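Local structure of cyclopenase asqI (Emericella nidulans, 5YY3) at residues P466-V471 and T524-D529; E509-T514 and T530-A535; V429-R434 and G442-F447; R492-A497 and V574-A579; M562-K567 and F641-T646. The protein is a zinc-dependent cyclopenase that converts 4'-methoxycyclopenin into 4'-methoxyviridicatin, with release of methyl isocyanate, in aspoquinolone biosynthesis. All blocks are in the same frame, centred on the assembly; numbering follows the deposited sequence.

Contact 1. Residues P466-V471 and T524-D529; sequences PYEWNV and TKVRLD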
# COMPACT_ATOMS: atom_id res chain seq x y z
N PRO A 466 -5.46 -31.28 5.56
CA PRO A 466 -5.82 -32.08 6.74
C PRO A 466 -4.72 -32.06 7.79
O PRO A 466 -3.54 -32.25 7.46
CB PRO A 466 -6.02 -33.48 6.17
CG PRO A 466 -6.43 -33.23 4.75
CD PRO A 466 -5.63 -32.04 4.31
N TYR A 467 -5.10 -31.81 9.04
CA TYR A 467 -4.13 -31.81 10.13
C TYR A 467 -4.57 -32.74 11.25
O TYR A 467 -5.69 -33.25 11.28
CB TYR A 467 -3.88 -30.39 10.67
CG TYR A 467 -5.01 -29.81 11.50
CD1 TYR A 467 -5.11 -30.09 12.86
CD2 TYR A 467 -5.97 -28.96 10.94
CE1 TYR A 467 -6.14 -29.57 13.64
CE2 TYR A 467 -7.00 -28.42 11.71
CZ TYR A 467 -7.08 -28.73 13.06
OH TYR A 467 -8.10 -28.22 13.84
N GLU A 468 -3.67 -32.97 12.18
CA GLU A 468 -3.95 -33.75 13.35
C GLU A 468 -3.11 -33.17 14.47
O GLU A 468 -2.16 -32.45 14.22
CB GLU A 468 -3.60 -35.22 13.13
CG GLU A 468 -2.09 -35.46 13.21
CD GLU A 468 -1.68 -36.88 12.90
OE1 GLU A 468 -2.23 -37.49 11.94
OE2 GLU A 468 -0.81 -37.38 13.65
N TRP A 469 -3.46 -33.45 15.70
CA TRP A 469 -2.52 -33.19 16.75
C TRP A 469 -2.33 -34.47 17.54
O TRP A 469 -3.19 -35.38 17.52
CB TRP A 469 -2.96 -32.03 17.65
CG TRP A 469 -4.23 -32.24 18.42
CD1 TRP A 469 -5.51 -32.19 17.94
CD2 TRP A 469 -4.35 -32.52 19.83
NE1 TRP A 469 -6.42 -32.40 18.96
CE2 TRP A 469 -5.73 -32.61 20.13
CE3 TRP A 469 -3.42 -32.69 20.87
CZ2 TRP A 469 -6.21 -32.89 21.42
CZ3 TRP A 469 -3.90 -32.96 22.16
CH2 TRP A 469 -5.29 -33.06 22.42
N ASN A 470 -1.20 -34.56 18.21
CA ASN A 470 -1.01 -35.65 19.13
C ASN A 470 -0.21 -35.17 20.33
O ASN A 470 0.40 -34.09 20.29
CB ASN A 470 -0.34 -36.85 18.45
CG ASN A 470 0.96 -36.50 17.76
OD1 ASN A 470 2.00 -36.35 18.41
ND2 ASN A 470 0.92 -36.38 16.44
N VAL A 471 -0.26 -35.95 21.41
CA VAL A 471 0.40 -35.58 22.64
C VAL A 471 0.68 -36.86 23.42
O VAL A 471 -0.00 -37.88 23.25
CB VAL A 471 -0.46 -34.60 23.49
CG1 VAL A 471 -1.69 -35.29 24.01
CG2 VAL A 471 0.35 -33.97 24.65
N THR A 524 0.45 -42.32 23.19
CA THR A 524 0.29 -41.14 22.34
C THR A 524 -1.15 -41.02 21.83
O THR A 524 -1.60 -41.82 21.00
CB THR A 524 1.26 -41.18 21.14
OG1 THR A 524 2.60 -41.22 21.63
CG2 THR A 524 1.09 -39.93 20.27
N LYS A 525 -1.88 -40.03 22.34
CA LYS A 525 -3.24 -39.80 21.84
C LYS A 525 -3.17 -39.03 20.54
O LYS A 525 -2.45 -38.03 20.46
CB LYS A 525 -4.07 -39.03 22.87
CG LYS A 525 -5.50 -38.76 22.41
CD LYS A 525 -6.39 -39.96 22.70
CE LYS A 525 -7.86 -39.70 22.42
NZ LYS A 525 -8.25 -40.27 21.10
N VAL A 526 -3.87 -39.50 19.52
CA VAL A 526 -3.97 -38.77 18.26
C VAL A 526 -5.41 -38.29 17.99
O VAL A 526 -6.37 -39.05 18.14
CB VAL A 526 -3.50 -39.63 17.06
CG1 VAL A 526 -3.41 -38.77 15.78
CG2 VAL A 526 -2.15 -40.25 17.36
N ARG A 527 -5.54 -37.02 17.60
CA ARG A 527 -6.83 -36.45 17.23
C ARG A 527 -6.80 -35.85 15.83
O ARG A 527 -5.93 -35.02 15.53
CB ARG A 527 -7.24 -35.36 18.22
CG ARG A 527 -7.49 -35.84 19.63
CD ARG A 527 -8.85 -36.46 19.72
NE ARG A 527 -9.90 -35.45 19.65
CZ ARG A 527 -11.19 -35.73 19.46
NH1 ARG A 527 -11.55 -37.00 19.32
NH2 ARG A 527 -12.10 -34.76 19.41
N LEU A 528 -7.73 -36.24 14.97
CA LEU A 528 -7.85 -35.63 13.64
C LEU A 528 -8.56 -34.28 13.73
O LEU A 528 -9.33 -34.03 14.68
CB LEU A 528 -8.59 -36.55 12.66
CG LEU A 528 -8.07 -38.00 12.55
CD1 LEU A 528 -8.85 -38.78 11.50
CD2 LEU A 528 -6.57 -38.04 12.25
N ASP A 529 -8.31 -33.42 12.74
CA ASP A 529 -9.01 -32.14 12.61
C ASP A 529 -10.53 -32.34 12.56
O ASP A 529 -11.31 -31.59 13.16
CB ASP A 529 -8.54 -31.37 11.36
CG ASP A 529 -8.51 -32.23 10.09
OD1 ASP A 529 -8.76 -33.46 10.15
OD2 ASP A 529 -8.19 -31.69 9.00
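Trp469 and Arg527 form a hydrogen-bonded pair of two antiparallel strands, their axes 4.8 Å apart at closest approach. Their side chains share a face, lying side by side and pointing the same way. Arg527 CB comes to 3.2 Å from Trp469 NE1, and its CG lies over one indole face toward the rim, while ring and guanidinium planes stand 83° apart. Both polar ends turn to one carboxylate, Asp511, a salt bridge from NE and a hydrogen bond from NE1. On the other face Glu468 OE2, held by Arg430 NE in a salt bridge, touches Val526 CG1 at 3.6 Å. Just past strand 523-528, Asp529 turns its side chain toward Tyr467: its CB sits over the ring centre, a CH-pi contact 3.4 Å from the centroid, and its OD2 accepts from Tyr467 N at 3.1 Å, met from above the carboxylate plane. In this hemocyanin-type Ig-like domain, strand 461-475 lies between strands 523-528 and 422-431, and Trp469 also packs on strand 487-497.

Contact 2. Residues E509-T514 and T530-A535; sequences EMDRAT and TDSSVA
Glu509 lays its carboxyl end against Val534, whose CG2 is 3.6 Å from Glu509 CD; the chain runs out extended, with CG anti to the backbone N (chi1 -167°). From its tip OE2 accepts from a water at 2.7 Å, and that water also bonds Ser533 OG, bridging the segments. Met510 contributes its carbonyl: Ser532 OG donates to Met510 O at 2.6 Å, from a position tilted 34° from the carbonyl plane. The same OG accepts from Val534 N, an ST turn built into the type I turn Ser532-Ala535. Met510 and Asp511 both face Leu493 on strand 487-497, a classic beta bulge in the Ig-like domain. Asp511 OD1 then accepts hydrogen bonds from two backbone amides, on opposite faces of the carboxylate plane: Ser533 N at 3.1 Å with a nearly straight 170° bond, and Arg512 N at 2.7 Å. Its OD2 is engaged from strands 461-475 and 523-528, so both oxygens of this buried carboxylate have donors, which probably favours the charged form. At Arg512, CB lies 3.4 Å from Ser533 OG.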
# COMPACT_ATOMS: atom_id res chain seq x y z
N GLU A 509 -9.81 -22.10 21.02
CA GLU A 509 -10.05 -23.50 21.34
C GLU A 509 -10.06 -24.34 20.08
O GLU A 509 -10.75 -24.02 19.12
CB GLU A 509 -11.36 -23.69 22.12
CG GLU A 509 -11.48 -25.10 22.75
CD GLU A 509 -12.87 -25.42 23.27
OE1 GLU A 509 -13.73 -24.53 23.23
OE2 GLU A 509 -13.12 -26.58 23.71
N MET A 510 -9.31 -25.44 20.09
CA MET A 510 -9.16 -26.28 18.91
C MET A 510 -9.70 -27.69 19.12
O MET A 510 -10.07 -28.39 18.16
CB MET A 510 -7.69 -26.33 18.50
CG MET A 510 -7.14 -24.97 18.03
SD MET A 510 -8.02 -24.37 16.56
CE MET A 510 -7.35 -25.50 15.34
N ASP A 511 -9.77 -28.11 20.38
CA ASP A 511 -10.23 -29.47 20.67
C ASP A 511 -10.38 -29.72 22.16
O ASP A 511 -9.74 -29.06 22.99
CB ASP A 511 -9.27 -30.51 20.09
CG ASP A 511 -9.97 -31.80 19.72
OD1 ASP A 511 -11.18 -31.95 20.04
OD2 ASP A 511 -9.32 -32.67 19.09
N ARG A 512 -11.21 -30.71 22.46
CA ARG A 512 -11.43 -31.22 23.82
C ARG A 512 -11.68 -32.72 23.70
O ARG A 512 -12.62 -33.13 23.01
CB ARG A 512 -12.63 -30.54 24.48
CG ARG A 512 -12.66 -30.72 25.97
CD ARG A 512 -14.08 -30.71 26.51
NE ARG A 512 -14.82 -29.51 26.12
CZ ARG A 512 -16.04 -29.52 25.59
NH1 ARG A 512 -16.66 -30.68 25.37
NH2 ARG A 512 -16.64 -28.38 25.28
N ALA A 513 -10.84 -33.54 24.33
CA ALA A 513 -10.94 -34.97 24.10
C ALA A 513 -10.68 -35.80 25.35
O ALA A 513 -9.71 -35.58 26.09
CB ALA A 513 -10.00 -35.40 23.00
N THR A 514 -11.56 -36.77 25.57
CA THR A 514 -11.43 -37.69 26.69
C THR A 514 -10.34 -38.72 26.40
O THR A 514 -10.24 -39.24 25.29
CB THR A 514 -12.77 -38.38 26.99
OG1 THR A 514 -13.68 -37.41 27.52
CG2 THR A 514 -12.59 -39.49 28.00
N THR A 530 -10.92 -33.38 11.83
CA THR A 530 -12.32 -33.61 11.49
C THR A 530 -13.09 -34.25 12.65
O THR A 530 -14.30 -34.45 12.55
CB THR A 530 -12.44 -34.50 10.22
OG1 THR A 530 -11.53 -35.60 10.30
CG2 THR A 530 -12.10 -33.69 8.95
N ASP A 531 -12.39 -34.57 13.74
CA ASP A 531 -13.03 -35.13 14.92
C ASP A 531 -13.15 -34.09 16.04
O ASP A 531 -13.70 -34.38 17.10
CB ASP A 531 -12.26 -36.37 15.42
CG ASP A 531 -12.39 -37.57 14.47
OD1 ASP A 531 -13.44 -37.70 13.79
OD2 ASP A 531 -11.44 -38.38 14.39
N SER A 532 -12.64 -32.89 15.79
CA SER A 532 -12.60 -31.84 16.80
C SER A 532 -13.95 -31.54 17.44
O SER A 532 -14.96 -31.37 16.76
CB SER A 532 -12.05 -30.56 16.17
OG SER A 532 -12.15 -29.47 17.08
N SER A 533 -13.97 -31.46 18.77
CA SER A 533 -15.20 -31.13 19.50
C SER A 533 -15.74 -29.74 19.15
O SER A 533 -16.91 -29.44 19.38
CB SER A 533 -14.95 -31.21 21.00
OG SER A 533 -14.06 -30.18 21.39
N VAL A 534 -14.87 -28.90 18.59
CA VAL A 534 -15.17 -27.51 18.28
C VAL A 534 -15.79 -27.35 16.88
O VAL A 534 -16.48 -26.38 16.59
CB VAL A 534 -13.86 -26.68 18.40
CG1 VAL A 534 -13.94 -25.35 17.68
CG2 VAL A 534 -13.49 -26.51 19.88
N ALA A 535 -15.57 -28.34 16.03
CA ALA A 535 -15.83 -28.19 14.61
C ALA A 535 -17.24 -28.60 14.17
O ALA A 535 -17.82 -29.53 14.69
CB ALA A 535 -14.81 -29.00 13.82
O HOH W 1 -15.09 -28.17 22.84

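Contact 3. Residues V429-R434 and G442-F447; sequences VRLQDR and GHITTF
Val429 and Leu431 lie at the end of strand 422-431, and Gly442 just precedes strand 443-449, in which Ile444 lies; the strands run at 60° to each other, so the two backbones meet at a corner without pairing as neighbours in a sheet. One weak direct bond joins them, Gly442 N to Val429 O at 3.0 Å with an angle of only 124° at the hydrogen, and Gly442 CA lies against the same oxygen. Further on a water fills in: Leu431 N donates to it at 3.0 Å, and it donates in turn to His443 O. Gly442 has phi 86°, where a CB would be jammed against the preceding carbonyl oxygen.

Ile444 is the apolar piece in the corner. Its CG2, anti to the carbonyl carbon, presses on the Arg430-Leu431 peptide, 3.6 Å from Arg430 C, whereas its CD1 reaches Val429 CG1 at 3.8 Å, the two side chains crossing obliquely. Leu431 CD2 packs on the Ile444-Thr445 backbone, 4.0 Å from Thr445 N, and its CG rests near His443 O. The imidazole points elsewhere, His443 ND1 bonding Tyr644 OH.

Both strands pair antiparallel with strand 461-475, and strand 443-449 runs parallel to strand 636-644, so this corner joins two parts of the curled sheet of the Ig-like domain; Ile444 continues inward onto Phe641, Ile643 and Leu563.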
# COMPACT_ATOMS: atom_id res chain seq x y z
N VAL A 429 1.53 -30.53 16.46
CA VAL A 429 0.50 -30.28 15.44
C VAL A 429 1.13 -30.57 14.06
O VAL A 429 2.19 -30.01 13.75
CB VAL A 429 -0.05 -28.82 15.51
CG1 VAL A 429 -1.21 -28.62 14.55
CG2 VAL A 429 -0.48 -28.48 16.94
N ARG A 430 0.51 -31.45 13.27
CA ARG A 430 1.11 -31.94 12.00
C ARG A 430 0.10 -32.04 10.90
O ARG A 430 -1.08 -32.21 11.16
CB ARG A 430 1.65 -33.38 12.10
CG ARG A 430 2.11 -33.87 13.40
CD ARG A 430 2.99 -35.10 13.18
NE ARG A 430 2.30 -36.38 13.24
CZ ARG A 430 2.95 -37.53 13.39
NH1 ARG A 430 4.28 -37.50 13.44
NH2 ARG A 430 2.31 -38.69 13.47
N LEU A 431 0.59 -32.07 9.67
CA LEU A 431 -0.22 -32.53 8.55
C LEU A 431 -0.54 -34.01 8.71
O LEU A 431 0.20 -34.77 9.34
CB LEU A 431 0.51 -32.31 7.22
CG LEU A 431 0.77 -30.86 6.80
CD1 LEU A 431 1.75 -30.83 5.63
CD2 LEU A 431 -0.55 -30.20 6.42
N GLN A 432 -1.66 -34.43 8.14
CA GLN A 432 -1.98 -35.84 8.13
C GLN A 432 -1.15 -36.53 7.06
O GLN A 432 -0.65 -37.64 7.26
CB GLN A 432 -3.46 -36.05 7.87
CG GLN A 432 -4.34 -35.75 9.06
CD GLN A 432 -5.77 -36.12 8.76
OE1 GLN A 432 -6.04 -37.19 8.21
NE2 GLN A 432 -6.69 -35.22 9.09
N ASP A 433 -1.00 -35.87 5.91
CA ASP A 433 -0.15 -36.36 4.84
C ASP A 433 1.29 -35.93 5.09
O ASP A 433 1.62 -34.77 4.92
CB ASP A 433 -0.64 -35.83 3.50
CG ASP A 433 0.26 -36.21 2.34
OD1 ASP A 433 1.18 -37.05 2.51
OD2 ASP A 433 0.05 -35.67 1.24
N ARG A 434 2.14 -36.87 5.49
CA ARG A 434 3.53 -36.58 5.82
C ARG A 434 4.51 -37.06 4.74
O ARG A 434 5.67 -37.39 5.04
CB ARG A 434 3.89 -37.22 7.16
CG ARG A 434 3.06 -36.71 8.31
CD ARG A 434 3.44 -37.38 9.63
NE ARG A 434 2.68 -38.59 9.93
CZ ARG A 434 1.39 -38.61 10.29
NH1 ARG A 434 0.68 -37.47 10.35
NH2 ARG A 434 0.79 -39.77 10.57
N GLY A 442 5.01 -29.69 12.85
CA GLY A 442 4.80 -28.31 13.24
C GLY A 442 4.80 -27.34 12.07
O GLY A 442 4.91 -26.14 12.26
N HIS A 443 4.68 -27.86 10.85
CA HIS A 443 4.54 -27.00 9.68
C HIS A 443 3.29 -27.43 8.93
O HIS A 443 3.30 -28.45 8.24
CB HIS A 443 5.78 -27.05 8.76
CG HIS A 443 7.04 -26.60 9.44
ND1 HIS A 443 7.65 -25.40 9.17
CD2 HIS A 443 7.78 -27.18 10.42
CE1 HIS A 443 8.72 -25.25 9.94
NE2 HIS A 443 8.82 -26.32 10.71
N ILE A 444 2.23 -26.65 9.08
CA ILE A 444 0.95 -26.99 8.46
C ILE A 444 0.47 -25.89 7.50
O ILE A 444 1.06 -24.81 7.40
CB ILE A 444 -0.10 -27.29 9.54
CG1 ILE A 444 -0.35 -26.07 10.43
CG2 ILE A 444 0.35 -28.48 10.41
CD1 ILE A 444 -1.38 -26.32 11.56
N THR A 445 -0.62 -26.18 6.79
CA THR A 445 -0.92 -25.43 5.57
C THR A 445 -2.40 -25.06 5.38
O THR A 445 -3.31 -25.88 5.53
CB THR A 445 -0.46 -26.24 4.35
OG1 THR A 445 0.88 -26.67 4.59
CG2 THR A 445 -0.50 -25.40 3.09
N THR A 446 -2.62 -23.80 5.03
CA THR A 446 -3.93 -23.33 4.62
C THR A 446 -3.88 -22.96 3.15
O THR A 446 -2.79 -22.80 2.58
CB THR A 446 -4.36 -22.11 5.42
OG1 THR A 446 -3.48 -21.03 5.12
CG2 THR A 446 -4.31 -22.42 6.93
N PHE A 447 -5.04 -22.81 2.53
CA PHE A 447 -5.09 -22.36 1.15
C PHE A 447 -6.27 -21.42 0.94
O PHE A 447 -7.28 -21.48 1.66
CB PHE A 447 -5.16 -23.55 0.19
CG PHE A 447 -6.22 -24.57 0.53
CD1 PHE A 447 -7.54 -24.40 0.11
CD2 PHE A 447 -5.90 -25.72 1.24
CE1 PHE A 447 -8.52 -25.35 0.41
CE2 PHE A 447 -6.87 -26.67 1.55
CZ PHE A 447 -8.18 -26.48 1.14
O HOH W 2 3.35 -30.95 9.76

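Contact 4. Residues R492-A497 and V574-A579; sequences RLFIAA and VAFCIA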
# COMPACT_ATOMS: atom_id res chain seq x y z
N ARG A 492 -7.41 -30.73 26.74
CA ARG A 492 -7.95 -29.49 26.20
C ARG A 492 -6.90 -28.75 25.39
O ARG A 492 -5.88 -28.31 25.93
CB ARG A 492 -8.47 -28.60 27.32
CG ARG A 492 -9.44 -29.31 28.24
CD ARG A 492 -9.75 -28.47 29.45
NE ARG A 492 -10.73 -29.14 30.28
CZ ARG A 492 -12.04 -28.96 30.19
NH1 ARG A 492 -12.52 -28.11 29.29
NH2 ARG A 492 -12.86 -29.62 30.99
N LEU A 493 -7.15 -28.60 24.09
CA LEU A 493 -6.19 -28.00 23.17
C LEU A 493 -6.59 -26.59 22.71
O LEU A 493 -7.70 -26.38 22.20
CB LEU A 493 -6.00 -28.90 21.95
CG LEU A 493 -5.18 -28.30 20.80
CD1 LEU A 493 -3.71 -28.25 21.13
CD2 LEU A 493 -5.42 -29.05 19.51
N PHE A 494 -5.66 -25.65 22.88
CA PHE A 494 -5.80 -24.28 22.43
C PHE A 494 -4.58 -23.85 21.60
O PHE A 494 -3.46 -24.37 21.80
CB PHE A 494 -5.94 -23.33 23.63
CG PHE A 494 -7.24 -23.46 24.39
CD1 PHE A 494 -7.41 -24.47 25.33
CD2 PHE A 494 -8.26 -22.53 24.21
CE1 PHE A 494 -8.60 -24.58 26.05
CE2 PHE A 494 -9.45 -22.62 24.93
CZ PHE A 494 -9.62 -23.65 25.86
N ILE A 495 -4.78 -22.92 20.68
CA ILE A 495 -3.67 -22.26 20.00
C ILE A 495 -3.80 -20.74 20.10
O ILE A 495 -4.88 -20.21 20.37
CB ILE A 495 -3.57 -22.64 18.51
CG1 ILE A 495 -4.78 -22.09 17.72
CG2 ILE A 495 -3.37 -24.17 18.35
CD1 ILE A 495 -4.75 -22.43 16.22
N ALA A 496 -2.69 -20.06 19.88
CA ALA A 496 -2.64 -18.62 19.95
C ALA A 496 -1.52 -18.13 19.05
O ALA A 496 -0.45 -18.74 19.00
CB ALA A 496 -2.43 -18.15 21.36
N ALA A 497 -1.78 -17.07 18.29
CA ALA A 497 -0.73 -16.35 17.59
C ALA A 497 0.35 -16.00 18.61
O ALA A 497 0.03 -15.51 19.70
CB ALA A 497 -1.28 -15.07 16.91
N VAL A 574 1.45 -20.87 19.00
CA VAL A 574 1.77 -21.77 20.11
C VAL A 574 0.59 -22.69 20.37
O VAL A 574 -0.57 -22.24 20.37
CB VAL A 574 2.12 -20.98 21.39
CG1 VAL A 574 2.32 -21.93 22.57
CG2 VAL A 574 3.36 -20.12 21.16
N ALA A 575 0.87 -23.97 20.56
CA ALA A 575 -0.16 -24.93 20.95
C ALA A 575 -0.05 -25.19 22.44
O ALA A 575 1.04 -25.26 22.98
CB ALA A 575 -0.03 -26.22 20.18
N PHE A 576 -1.20 -25.31 23.09
CA PHE A 576 -1.30 -25.48 24.52
C PHE A 576 -2.22 -26.66 24.80
O PHE A 576 -3.29 -26.77 24.18
CB PHE A 576 -1.81 -24.19 25.18
CG PHE A 576 -2.38 -24.38 26.56
CD1 PHE A 576 -3.71 -24.73 26.74
CD2 PHE A 576 -1.60 -24.16 27.68
CE1 PHE A 576 -4.25 -24.87 27.99
CE2 PHE A 576 -2.13 -24.31 28.95
CZ PHE A 576 -3.45 -24.66 29.11
N CYS A 577 -1.81 -27.53 25.71
CA CYS A 577 -2.63 -28.67 26.06
C CYS A 577 -2.61 -28.84 27.58
O CYS A 577 -1.55 -28.90 28.20
CB CYS A 577 -2.16 -29.95 25.37
SG CYS A 577 -3.38 -31.31 25.53
N ILE A 578 -3.79 -28.87 28.17
CA ILE A 578 -3.91 -29.12 29.59
C ILE A 578 -4.71 -30.41 29.81
O ILE A 578 -5.65 -30.71 29.06
CB ILE A 578 -4.56 -27.91 30.34
CG1 ILE A 578 -4.65 -28.17 31.85
CG2 ILE A 578 -5.93 -27.57 29.77
CD1 ILE A 578 -5.10 -26.95 32.64
N ALA A 579 -4.31 -31.20 30.80
CA ALA A 579 -5.09 -32.38 31.16
C ALA A 579 -5.88 -32.12 32.44
O ALA A 579 -5.30 -31.80 33.49
CB ALA A 579 -4.18 -33.61 31.32
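Phe494 and Phe576 face each other as a hydrogen-bonded pair at the middle of two antiparallel strands, and their rings share a face with Arg492, Ile578, Ala496 and Val574. The rings lie side by side, pointing the same way, with Phe494 CD1 at the edge of the Phe576 ring, near its plane and 4.0 Å from Phe576 CD1. Beside them Arg492 CB packs on Ile578 CG2 at 3.7 Å. The backbone contact is tight throughout, six hydrogen bonds in three reciprocal pairs, among them Phe576 N to Phe494 O at 2.8 Å, with CA-H...O contacts between.

Side chain to side chain, the opposite face is looser. Leu493 CD1 and Ile495 CG2 each reach Ala575 CB at 4.3 Å, and Cys577 SG comes no nearer than 3.9 Å, to Arg492 O. The closer approach there is to backbone, Leu493 CD1 lying 3.4 Å from Phe576 O. Neither face is a solvent side, as every touching residue is buried. The one charged group, the guanidinium of Arg492, is met by Asp598 and Asp582 in salt bridges and by Thr580.

Strand 508-517 flanks 487-497 and strand 636-644 flanks 571-580, making this the centre of four adjacent strands, each antiparallel to the next. Phe606 meets both rings edge-to-face, while Leu424 and Leu427 of strand 422-431 cover Cys577.

Contact 5. Residues M562-K567 and F641-T646; sequences MLPVGK and FKIYRT
Ile643 packs against Leu563-Gly566, its CG2 3.4 Å from Pro564 O and its CD1 4.1 Å from both Leu563 CG and Pro564 CD; the proline and isoleucine side chains cross at about a right angle. Next along, Arg645 lays its aliphatic part against Val565, CD to CG2 at 3.5 Å. The chain bends at chi3 (77°), which sets NE, and NH1 donates to a lone pair of Gly566 O at 3.0 Å, with Lys567 CA over one face of the guanidinium.

Beside these contacts the backbones meet in a single beta bridge, Lys567 with Tyr644. Arg645 N donates to Lys567 O at 2.9 Å, and Lys567 N returns a weak bond to Ile643 O. Gly566, at phi 80°, lets them come this close: a CB would clash with Ile643 O.

The outer shell fixes the arginine and the bend. Arg645 makes a salt bridge with Asp165 of the second subunit, bonds Cys231 O and makes a cation-pi contact with Trp232, while Glu228 OE1 accepts a hydrogen bond from Val565 N. The contact thus lies where the loop before strand 571-580 runs between the end of helix 210-231 and strand 636-644, itself flanked by strands 443-449 and 571-580.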
# COMPACT_ATOMS: atom_id res chain seq x y z
N MET A 562 -10.92 -23.64 10.68
CA MET A 562 -10.38 -24.09 11.96
C MET A 562 -9.01 -23.50 12.20
O MET A 562 -8.66 -23.13 13.32
CB MET A 562 -10.32 -25.61 12.03
CG MET A 562 -11.66 -26.25 12.39
SD MET A 562 -12.09 -25.94 14.11
CE MET A 562 -10.84 -26.94 14.94
N LEU A 563 -8.23 -23.40 11.13
CA LEU A 563 -6.89 -22.82 11.22
C LEU A 563 -6.91 -21.35 10.84
O LEU A 563 -7.49 -21.00 9.81
CB LEU A 563 -5.92 -23.59 10.33
CG LEU A 563 -4.90 -24.58 10.87
CD1 LEU A 563 -5.42 -25.36 12.04
CD2 LEU A 563 -4.46 -25.51 9.76
N PRO A 564 -6.27 -20.49 11.65
CA PRO A 564 -5.97 -19.15 11.14
C PRO A 564 -5.22 -19.27 9.82
O PRO A 564 -4.48 -20.22 9.66
CB PRO A 564 -5.09 -18.56 12.23
CG PRO A 564 -5.57 -19.24 13.49
CD PRO A 564 -5.89 -20.65 13.06
N VAL A 565 -5.44 -18.34 8.89
CA VAL A 565 -4.90 -18.44 7.54
C VAL A 565 -3.34 -18.51 7.52
O VAL A 565 -2.76 -19.16 6.65
CB VAL A 565 -5.41 -17.26 6.66
CG1 VAL A 565 -4.93 -15.92 7.18
CG2 VAL A 565 -5.04 -17.44 5.18
N GLY A 566 -2.69 -17.86 8.48
CA GLY A 566 -1.24 -17.88 8.56
C GLY A 566 -0.57 -16.91 7.60
O GLY A 566 -1.21 -16.03 7.03
N LYS A 567 0.75 -17.07 7.43
CA LYS A 567 1.50 -16.23 6.49
C LYS A 567 2.26 -17.07 5.47
O LYS A 567 2.57 -18.23 5.74
CB LYS A 567 2.46 -15.33 7.26
CG LYS A 567 1.74 -14.24 8.04
CD LYS A 567 2.66 -13.58 9.05
CE LYS A 567 2.09 -12.26 9.52
NZ LYS A 567 3.10 -11.55 10.35
N PHE A 641 4.41 -24.08 16.53
CA PHE A 641 4.24 -24.60 15.17
C PHE A 641 4.01 -23.40 14.26
O PHE A 641 3.81 -22.29 14.72
CB PHE A 641 3.08 -25.59 15.07
CG PHE A 641 1.71 -24.97 15.29
CD1 PHE A 641 1.28 -24.66 16.58
CD2 PHE A 641 0.86 -24.72 14.23
CE1 PHE A 641 0.02 -24.10 16.79
CE2 PHE A 641 -0.39 -24.17 14.44
CZ PHE A 641 -0.81 -23.87 15.72
N LYS A 642 4.03 -23.64 12.96
CA LYS A 642 3.85 -22.56 12.03
C LYS A 642 2.73 -22.89 11.06
O LYS A 642 2.59 -24.03 10.61
CB LYS A 642 5.16 -22.27 11.28
CG LYS A 642 6.26 -21.64 12.15
CD LYS A 642 7.45 -21.22 11.28
CE LYS A 642 8.71 -20.99 12.10
NZ LYS A 642 9.80 -20.38 11.27
N ILE A 643 1.94 -21.88 10.74
CA ILE A 643 0.94 -21.99 9.68
C ILE A 643 1.39 -21.21 8.45
O ILE A 643 1.72 -20.03 8.55
CB ILE A 643 -0.43 -21.49 10.16
CG1 ILE A 643 -0.80 -22.22 11.45
CG2 ILE A 643 -1.47 -21.72 9.09
CD1 ILE A 643 -2.10 -21.76 12.03
N TYR A 644 1.38 -21.90 7.31
CA TYR A 644 1.79 -21.36 6.02
C TYR A 644 0.59 -21.10 5.12
O TYR A 644 -0.25 -21.98 4.91
CB TYR A 644 2.74 -22.33 5.29
CG TYR A 644 4.08 -22.52 5.97
CD1 TYR A 644 4.18 -23.27 7.15
CD2 TYR A 644 5.25 -21.98 5.42
CE1 TYR A 644 5.41 -23.44 7.77
CE2 TYR A 644 6.47 -22.15 6.04
CZ TYR A 644 6.55 -22.88 7.21
OH TYR A 644 7.76 -23.05 7.83
N ARG A 645 0.52 -19.89 4.59
CA ARG A 645 -0.54 -19.48 3.69
C ARG A 645 -0.19 -19.80 2.25
O ARG A 645 0.97 -19.66 1.84
CB ARG A 645 -0.80 -17.99 3.86
CG ARG A 645 -1.98 -17.47 3.10
CD ARG A 645 -2.26 -16.04 3.52
NE ARG A 645 -1.33 -15.09 2.93
CZ ARG A 645 -0.74 -14.10 3.61
NH1 ARG A 645 -0.97 -13.97 4.92
NH2 ARG A 645 0.08 -13.27 2.99
N THR A 646 -1.21 -20.19 1.49
CA THR A 646 -1.10 -20.69 0.12
C THR A 646 -2.29 -20.19 -0.70
O THR A 646 -3.35 -19.90 -0.13
CB THR A 646 -1.03 -22.24 0.16
OG1 THR A 646 0.34 -22.67 0.14
CG2 THR A 646 -1.80 -22.91 -0.96

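All five contacts belong to the beta-rich Ig-like part of the chain, away from the zinc site. Contact 4 is its buried core, regular pairing with largely apolar faces; contact 1 is similar pairing at a partly exposed edge, where polar and aromatic groups mix. The two meet through Trp469, packed on Leu493 and Cys577. Contact 2, a turn held by side-chain and water bonds, shares Asp511 with contact 1 and pairs with contact 4 at Leu493. Contacts 3 and 5 lie only about 9 Å apart, centre to centre, on neighbouring strands 443-449 and 636-644, joined by side-chain hydrogen bonds; contact 5 is buried too, yet alone of the five reaches another subunit.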